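Local atomic coordinates of Poly(A) RNA polymerase protein 2 (Saccharomyces cerevisiae, PDB entry 3NYB), a protein that probably adds poly(A) tails to RNA as the catalytic subunit of the TRAMP surveillance complex, working together with the zinc-knuckle protein AIR2. Residues L197-R202 / P243-K248; I265-P268 / S272-I275. The protein carries 1 engineered substitution. All blocks are in the same frame, centred on the assembly; numbering follows the deposited sequence.

Interaction 1. Residues L197-R202 / P243-K248; sequences LHMHPR and PVYFPK
The Tyr-245 ring has Met-199 over one face: SD sits 3.9 Å from the ring centroid and 27° off the ring normal, a Met-aromatic contact. The sulfur comes nearest the outer part of the ring, with SD to Tyr-245 CZ at 3.5 Å, and the terminal methyl also lies against it, Met-199 CE reaching Tyr-245 CE2 at 3.5 Å. Two torsions bring the thioether there: chi1 of 53° places CG between the backbone N and the carbonyl carbon, and the chain bends at its last torsion, laying CE against the ring. The other aromatic group, the imidazole of His-198, meets Pro-243 at its edge near the ring plane, with His-198 CD2 4.1 Å from Pro-243 CD. Closer still is the aliphatic approach of His-198 CB to Pro-243 CG, 3.4 Å.

These two side-chain pairs pack the C-terminal end of helix 186-198, where Met-199 is the first residue to leave helical geometry, against the second strand of the antiparallel hairpin 234-238/243-247. Earlier residues of the same helix extend the packing: Phe-194 touches Pro-243 and Ser-195 touches Tyr-245. AIR2 closes over the same place: Tyr-48 of the AIR2 chain packs on both Met-199 and Val-244, and Cys-49 of that chain on Tyr-245.

Beyond Met-199, His-200 takes the N-cap position before the short helix 201-204. His-200 ND1 accepts from Arg-202 N at 3.0 Å, the donor tilted 22° out of the imidazole plane, while Pro-201 CD lies 3.4 Å above one face of the His-200 imidazole, displaced toward its rim. His-200 NE2 bonds to Glu-220 OE1, so both ring nitrogens have partners and the rotation of the imidazole is fixed.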
ATOM      1  N   LEU A 197      -4.901  -3.828   9.510  1.00 38.53           N
ATOM      2  CA  LEU A 197      -4.143  -3.881  10.757  1.00 39.36           C
ATOM      3  C   LEU A 197      -5.027  -3.615  11.971  1.00 50.75           C
ATOM      4  O   LEU A 197      -5.041  -4.395  12.919  1.00 68.42           O
ATOM      5  CB  LEU A 197      -2.984  -2.872  10.721  1.00 40.01           C
ATOM      6  CG  LEU A 197      -1.538  -3.352  10.505  1.00 39.53           C
ATOM      7  CD1 LEU A 197      -1.420  -4.441   9.454  1.00 42.80           C
ATOM      8  CD2 LEU A 197      -0.608  -2.183  10.174  1.00 37.31           C
ATOM      9  N   HIS A 198      -5.773  -2.516  11.933  1.00 52.77           N
ATOM     10  CA  HIS A 198      -6.484  -2.049  13.116  1.00 51.23           C
ATOM     11  C   HIS A 198      -7.684  -2.888  13.517  1.00 63.04           C
ATOM     12  O   HIS A 198      -8.128  -2.818  14.663  1.00 75.64           O
ATOM     13  CB  HIS A 198      -6.872  -0.579  12.985  1.00 48.89           C
ATOM     14  CG  HIS A 198      -6.032   0.335  13.810  1.00 73.33           C
ATOM     15  ND1 HIS A 198      -4.700   0.071  14.094  1.00 80.47           N
ATOM     16  CD2 HIS A 198      -6.310   1.506  14.427  1.00 86.17           C
ATOM     17  CE1 HIS A 198      -4.210   1.036  14.839  1.00 82.85           C
ATOM     18  NE2 HIS A 198      -5.168   1.928  15.057  1.00 89.10           N
ATOM     19  N   MET A 199      -8.210  -3.685  12.596  1.00 53.51           N
ATOM     20  CA  MET A 199      -9.326  -4.547  12.961  1.00 58.53           C
ATOM     21  C   MET A 199      -9.057  -6.035  12.756  1.00 65.00           C
ATOM     22  O   MET A 199      -9.936  -6.793  12.362  1.00 80.49           O
ATOM     23  CB  MET A 199     -10.608  -4.111  12.257  1.00 59.17           C
ATOM     24  CG  MET A 199     -10.503  -3.976  10.774  1.00 40.26           C
ATOM     25  SD  MET A 199     -12.090  -3.458  10.114  1.00 63.31           S
ATOM     26  CE  MET A 199     -13.078  -4.896  10.506  1.00187.11           C
ATOM     27  N   HIS A 200      -7.835  -6.450  13.042  1.00 64.91           N
ATOM     28  CA  HIS A 200      -7.461  -7.848  12.939  1.00 62.17           C
ATOM     29  C   HIS A 200      -7.605  -8.465  14.323  1.00 68.92           C
ATOM     30  O   HIS A 200      -7.076  -7.927  15.297  1.00 64.43           O
ATOM     31  CB  HIS A 200      -6.022  -7.948  12.441  1.00 47.91           C
ATOM     32  CG  HIS A 200      -5.490  -9.343  12.375  1.00 50.96           C
ATOM     33  ND1 HIS A 200      -5.214 -10.093  13.498  1.00 53.58           N
ATOM     34  CD2 HIS A 200      -5.144 -10.115  11.316  1.00 55.49           C
ATOM     35  CE1 HIS A 200      -4.741 -11.271  13.137  1.00 58.00           C
ATOM     36  NE2 HIS A 200      -4.685 -11.308  11.816  1.00 61.98           N
ATOM     37  N   PRO A 201      -8.331  -9.591  14.414  1.00 63.79           N
ATOM     38  CA  PRO A 201      -8.687 -10.271  15.668  1.00 55.26           C
ATOM     39  C   PRO A 201      -7.563 -10.275  16.711  1.00 63.28           C
ATOM     40  O   PRO A 201      -7.808 -10.008  17.887  1.00 63.74           O
ATOM     41  CB  PRO A 201      -8.990 -11.695  15.207  1.00 58.79           C
ATOM     42  CG  PRO A 201      -9.512 -11.522  13.820  1.00 65.14           C
ATOM     43  CD  PRO A 201      -8.798 -10.334  13.231  1.00 57.05           C
ATOM     44  N   ARG A 202      -6.340 -10.568  16.282  1.00 64.04           N
ATOM     45  CA  ARG A 202      -5.223 -10.682  17.204  1.00 53.12           C
ATOM     46  C   ARG A 202      -4.649  -9.321  17.536  1.00 54.76           C
ATOM     47  O   ARG A 202      -3.812  -9.193  18.430  1.00 57.35           O
ATOM     48  CB  ARG A 202      -4.129 -11.551  16.604  1.00 56.14           C
ATOM     49  CG  ARG A 202      -4.594 -12.929  16.192  1.00 72.13           C
ATOM     50  CD  ARG A 202      -4.897 -13.779  17.406  1.00 75.07           C
ATOM     51  NE  ARG A 202      -4.990 -15.193  17.067  1.00 71.83           N
ATOM     52  CZ  ARG A 202      -4.694 -16.176  17.908  1.00 75.10           C
ATOM     53  NH1 ARG A 202      -4.275 -15.892  19.133  1.00 69.80           N
ATOM     54  NH2 ARG A 202      -4.806 -17.437  17.520  1.00 82.48           N
ATOM     55  N   PRO A 243     -11.067   2.835  11.984  1.00 81.50           N
ATOM     56  CA  PRO A 243     -11.401   2.170  10.721  1.00 77.59           C
ATOM     57  C   PRO A 243     -12.749   1.460  10.810  1.00 75.24           C
ATOM     58  O   PRO A 243     -13.059   0.837  11.826  1.00 71.31           O
ATOM     59  CB  PRO A 243     -10.265   1.148  10.557  1.00 73.43           C
ATOM     60  CG  PRO A 243      -9.608   1.077  11.912  1.00 66.25           C
ATOM     61  CD  PRO A 243      -9.717   2.463  12.429  1.00 72.07           C
ATOM     62  N   VAL A 244     -13.533   1.547   9.742  1.00 73.85           N
ATOM     63  CA  VAL A 244     -14.928   1.130   9.771  1.00 63.49           C
ATOM     64  C   VAL A 244     -15.380   0.588   8.422  1.00 62.87           C
ATOM     65  O   VAL A 244     -14.983   1.104   7.381  1.00 65.24           O
ATOM     66  CB  VAL A 244     -15.825   2.333  10.134  1.00 53.72           C
ATOM     67  CG1 VAL A 244     -17.157   2.268   9.403  1.00 54.63           C
ATOM     68  CG2 VAL A 244     -16.016   2.421  11.630  1.00 48.34           C
ATOM     69  N   TYR A 245     -16.199  -0.459   8.435  1.00 56.00           N
ATOM     70  CA  TYR A 245     -16.914  -0.858   7.229  1.00 56.65           C
ATOM     71  C   TYR A 245     -18.349  -0.362   7.312  1.00 63.12           C
ATOM     72  O   TYR A 245     -18.946  -0.341   8.388  1.00 73.00           O
ATOM     73  CB  TYR A 245     -16.964  -2.379   7.063  1.00 59.40           C
ATOM     74  CG  TYR A 245     -15.642  -3.102   7.023  1.00 60.36           C
ATOM     75  CD1 TYR A 245     -14.474  -2.460   6.636  1.00 63.66           C
ATOM     76  CD2 TYR A 245     -15.573  -4.452   7.337  1.00 63.31           C
ATOM     77  CE1 TYR A 245     -13.264  -3.141   6.597  1.00 62.82           C
ATOM     78  CE2 TYR A 245     -14.375  -5.140   7.294  1.00 75.64           C
ATOM     79  CZ  TYR A 245     -13.222  -4.481   6.926  1.00 68.17           C
ATOM     80  OH  TYR A 245     -12.032  -5.174   6.890  1.00 66.32           O
ATOM     81  N   PHE A 246     -18.910   0.034   6.179  1.00 62.85           N
ATOM     82  CA  PHE A 246     -20.352   0.224   6.097  1.00 65.53           C
ATOM     83  C   PHE A 246     -20.879  -0.245   4.750  1.00 68.05           C
ATOM     84  O   PHE A 246     -20.165  -0.186   3.756  1.00 69.75           O
ATOM     85  CB  PHE A 246     -20.771   1.669   6.414  1.00 68.91           C
ATOM     86  CG  PHE A 246     -20.096   2.717   5.572  1.00 68.49           C
ATOM     87  CD1 PHE A 246     -20.662   3.138   4.381  1.00 63.47           C
ATOM     88  CD2 PHE A 246     -18.920   3.314   5.998  1.00 67.29           C
ATOM     89  CE1 PHE A 246     -20.051   4.117   3.616  1.00 67.83           C
ATOM     90  CE2 PHE A 246     -18.308   4.293   5.238  1.00 58.68           C
ATOM     91  CZ  PHE A 246     -18.873   4.694   4.045  1.00 60.09           C
ATOM     92  N   PRO A 247     -22.130  -0.736   4.719  1.00 75.60           N
ATOM     93  CA  PRO A 247     -22.688  -1.296   3.483  1.00 71.42           C
ATOM     94  C   PRO A 247     -22.926  -0.195   2.453  1.00 72.28           C
ATOM     95  O   PRO A 247     -23.289   0.921   2.821  1.00 71.15           O
ATOM     96  CB  PRO A 247     -24.021  -1.910   3.940  1.00 69.95           C
ATOM     97  CG  PRO A 247     -23.982  -1.901   5.452  1.00 66.21           C
ATOM     98  CD  PRO A 247     -23.107  -0.758   5.822  1.00 72.28           C
ATOM     99  N   LYS A 248     -22.713  -0.499   1.180  1.00 70.27           N
ATOM    100  CA  LYS A 248     -22.887   0.498   0.134  1.00 80.31           C
ATOM    101  C   LYS A 248     -24.277   1.093   0.220  1.00 92.80           C
ATOM    102  O   LYS A 248     -24.461   2.303   0.070  1.00100.65           O
ATOM    103  CB  LYS A 248     -22.685  -0.128  -1.246  1.00 91.87           C
ATOM    104  CG  LYS A 248     -21.329  -0.783  -1.452  1.00 93.88           C
ATOM    105  CD  LYS A 248     -20.236   0.245  -1.655  1.00 95.62           C
ATOM    106  CE  LYS A 248     -18.891  -0.430  -1.873  1.00 99.06           C
ATOM    107  NZ  LYS A 248     -18.768  -1.029  -3.231  1.00 91.23           N
TER

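Interaction 2. Residues I265-P268 / S272-I275; sequences IQDP and SNNI
Asp-267 N donates to Asn-273 O over 2.9 Å. This bond flanks an antiparallel, non-hydrogen-bonded pair, Gln-266 with Asn-274, whose CA atoms are 4.6 Å apart, and so defines a small hairpin-like loop in which the chain doubles back within a few residues. The bond on the other flank runs from Ile-275 N to Ile-265 O; the position of that oxygen is less certain, so the pairing rests more firmly on the Asp-267 end.

A side-chain bond reinforces the backbone one. Asn-273 ND2 donates to Asp-267 OD2 at 3.1 Å and nearly straight (163°), approaching the anti lone pair, away from the other carboxylate oxygen. The donor side is also well set, since OD2 lies close to the amide plane, although the carboxylate and amide planes are turned 47° apart. Asp-267 has CG anti to its own N (chi1 -167°), which carries the carboxylate across to the returning chain. Its second oxygen, OD1, accepts from Gly-269 N, closing an Asx turn over Pro-268. One carboxylate thus holds both the start of the turn and the returning segment, and its negative charge is probably tempered by these two N-H donors.

The loop belongs to the Cid1-type part of the polymerase and rests on helix 186-198, where Phe-187 meets Pro-268 and Ile-275, and Cys-191 meets Ile-265. Gln-266 joins it to the neighbouring hairpin through a backbone bond with Leu-236. Ile-275 packs against the carboxylate, its side chain at about a right angle to that of Asp-267, with Ile-275 CG2 3.5 Å from Asp-267 CG.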
ATOM      1  N   ILE A 265     -13.951   3.880  -0.863  1.00 42.32           N
ATOM      2  CA  ILE A 265     -13.337   4.370   0.354  1.00 39.91           C
ATOM      3  C   ILE A 265     -13.764   5.818   0.532  1.00 47.44           C
ATOM      4  O   ILE A 265     -13.636   6.627  -0.390  1.00 48.60           O
ATOM      5  CB  ILE A 265     -11.800   4.270   0.286  1.00 35.53           C
ATOM      6  CG1 ILE A 265     -11.363   2.814   0.285  1.00 39.68           C
ATOM      7  CG2 ILE A 265     -11.164   4.977   1.457  1.00 40.02           C
ATOM      8  CD1 ILE A 265      -9.897   2.633  -0.010  1.00 39.69           C
ATOM      9  N   GLN A 266     -14.285   6.133   1.715  1.00 47.00           N
ATOM     10  CA  GLN A 266     -14.836   7.452   1.989  1.00 54.88           C
ATOM     11  C   GLN A 266     -13.776   8.547   1.966  1.00 54.52           C
ATOM     12  O   GLN A 266     -12.794   8.490   2.713  1.00 55.60           O
ATOM     13  CB  GLN A 266     -15.557   7.450   3.336  1.00 60.19           C
ATOM     14  CG  GLN A 266     -16.485   8.626   3.538  1.00 65.81           C
ATOM     15  CD  GLN A 266     -17.527   8.358   4.597  1.00 63.87           C
ATOM     16  OE1 GLN A 266     -17.195   8.043   5.744  1.00 67.97           O
ATOM     17  NE2 GLN A 266     -18.800   8.484   4.222  1.00 51.73           N
ATOM     18  N   ASP A 267     -13.983   9.542   1.107  1.00 58.26           N
ATOM     19  CA  ASP A 267     -13.055  10.662   0.988  1.00 62.21           C
ATOM     20  C   ASP A 267     -12.999  11.437   2.299  1.00 68.76           C
ATOM     21  O   ASP A 267     -14.016  11.953   2.756  1.00 80.51           O
ATOM     22  CB  ASP A 267     -13.482  11.584  -0.157  1.00 63.68           C
ATOM     23  CG  ASP A 267     -12.411  12.588  -0.532  1.00 68.86           C
ATOM     24  OD1 ASP A 267     -11.435  12.735   0.239  1.00 71.48           O
ATOM     25  OD2 ASP A 267     -12.546  13.230  -1.601  1.00 66.59           O
ATOM     26  N   PRO A 268     -11.808  11.519   2.914  1.00 60.19           N
ATOM     27  CA  PRO A 268     -11.664  12.162   4.225  1.00 53.89           C
ATOM     28  C   PRO A 268     -12.038  13.634   4.234  1.00 65.55           C
ATOM     29  O   PRO A 268     -12.328  14.169   5.295  1.00 68.89           O
ATOM     30  CB  PRO A 268     -10.169  12.029   4.517  1.00 43.77           C
ATOM     31  CG  PRO A 268      -9.725  10.893   3.721  1.00 46.96           C
ATOM     32  CD  PRO A 268     -10.541  10.924   2.462  1.00 55.08           C
ATOM     33  N   SER A 272     -18.820  12.674   1.075  1.00 67.66           N
ATOM     34  CA  SER A 272     -19.822  12.571   0.023  1.00 72.49           C
ATOM     35  C   SER A 272     -19.409  11.678  -1.151  1.00 71.30           C
ATOM     36  O   SER A 272     -20.263  11.154  -1.859  1.00 71.63           O
ATOM     37  CB  SER A 272     -20.178  13.969  -0.486  1.00 78.81           C
ATOM     38  OG  SER A 272     -20.485  13.947  -1.868  1.00 85.72           O
ATOM     39  N   ASN A 273     -18.107  11.510  -1.368  1.00 70.02           N
ATOM     40  CA  ASN A 273     -17.634  10.653  -2.453  1.00 73.85           C
ATOM     41  C   ASN A 273     -16.461   9.754  -2.054  1.00 66.97           C
ATOM     42  O   ASN A 273     -15.759  10.029  -1.079  1.00 70.64           O
ATOM     43  CB  ASN A 273     -17.254  11.490  -3.676  1.00 85.72           C
ATOM     44  CG  ASN A 273     -15.835  12.023  -3.602  1.00 83.05           C
ATOM     45  OD1 ASN A 273     -15.105  12.006  -4.595  1.00 70.17           O
ATOM     46  ND2 ASN A 273     -15.436  12.495  -2.425  1.00 84.61           N
ATOM     47  N   ASN A 274     -16.250   8.677  -2.804  1.00 58.90           N
ATOM     48  CA  ASN A 274     -15.084   7.838  -2.549  1.00 65.28           C
ATOM     49  C   ASN A 274     -13.891   8.247  -3.402  1.00 58.32           C
ATOM     50  O   ASN A 274     -14.032   8.595  -4.575  1.00 56.62           O
ATOM     51  CB  ASN A 274     -15.406   6.336  -2.666  1.00 69.51           C
ATOM     52  CG  ASN A 274     -15.292   5.800  -4.080  1.00 74.26           C
ATOM     53  OD1 ASN A 274     -14.980   6.525  -5.018  1.00 88.71           O
ATOM     54  ND2 ASN A 274     -15.549   4.509  -4.235  1.00 59.78           N
ATOM     55  N   ILE A 275     -12.716   8.242  -2.797  1.00 49.34           N
ATOM     56  CA  ILE A 275     -11.522   8.617  -3.531  1.00 55.60           C
ATOM     57  C   ILE A 275     -11.027   7.472  -4.414  1.00 41.61           C
ATOM     58  O   ILE A 275     -10.087   7.648  -5.185  1.00 55.33           O
ATOM     59  CB  ILE A 275     -10.403   9.110  -2.590  1.00 64.28           C
ATOM     60  CG1 ILE A 275     -10.660   8.631  -1.164  1.00 62.57           C
ATOM     61  CG2 ILE A 275     -10.357  10.622  -2.573  1.00 67.93           C
ATOM     62  CD1 ILE A 275     -10.705   7.141  -1.011  1.00 58.63           C
TER

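How the interactions relate
From the N terminus, the chain passes along helix 186-198 into 197-202, then through helix 214-228 and strand 234-238 before strand 243-247 returns to the C-terminal end of helix 186-198; interaction 1 thus closes a loop of 40 residues. Interaction 2 opens only afterwards and closes a short one, with three residues between 265-268 and 272-275. The two are in series, neither nested nor crossed, with centres about 16 Å apart. They touch through Phe-246 CZ and Gln-266 NE2 at 3.8 Å. Helix 186-198 is common to both: its end forms one side of interaction 1, and its earlier residues meet 265-268 and 272-275. Strand 234-238 pairs with 243-247 and also bonds to 265-268.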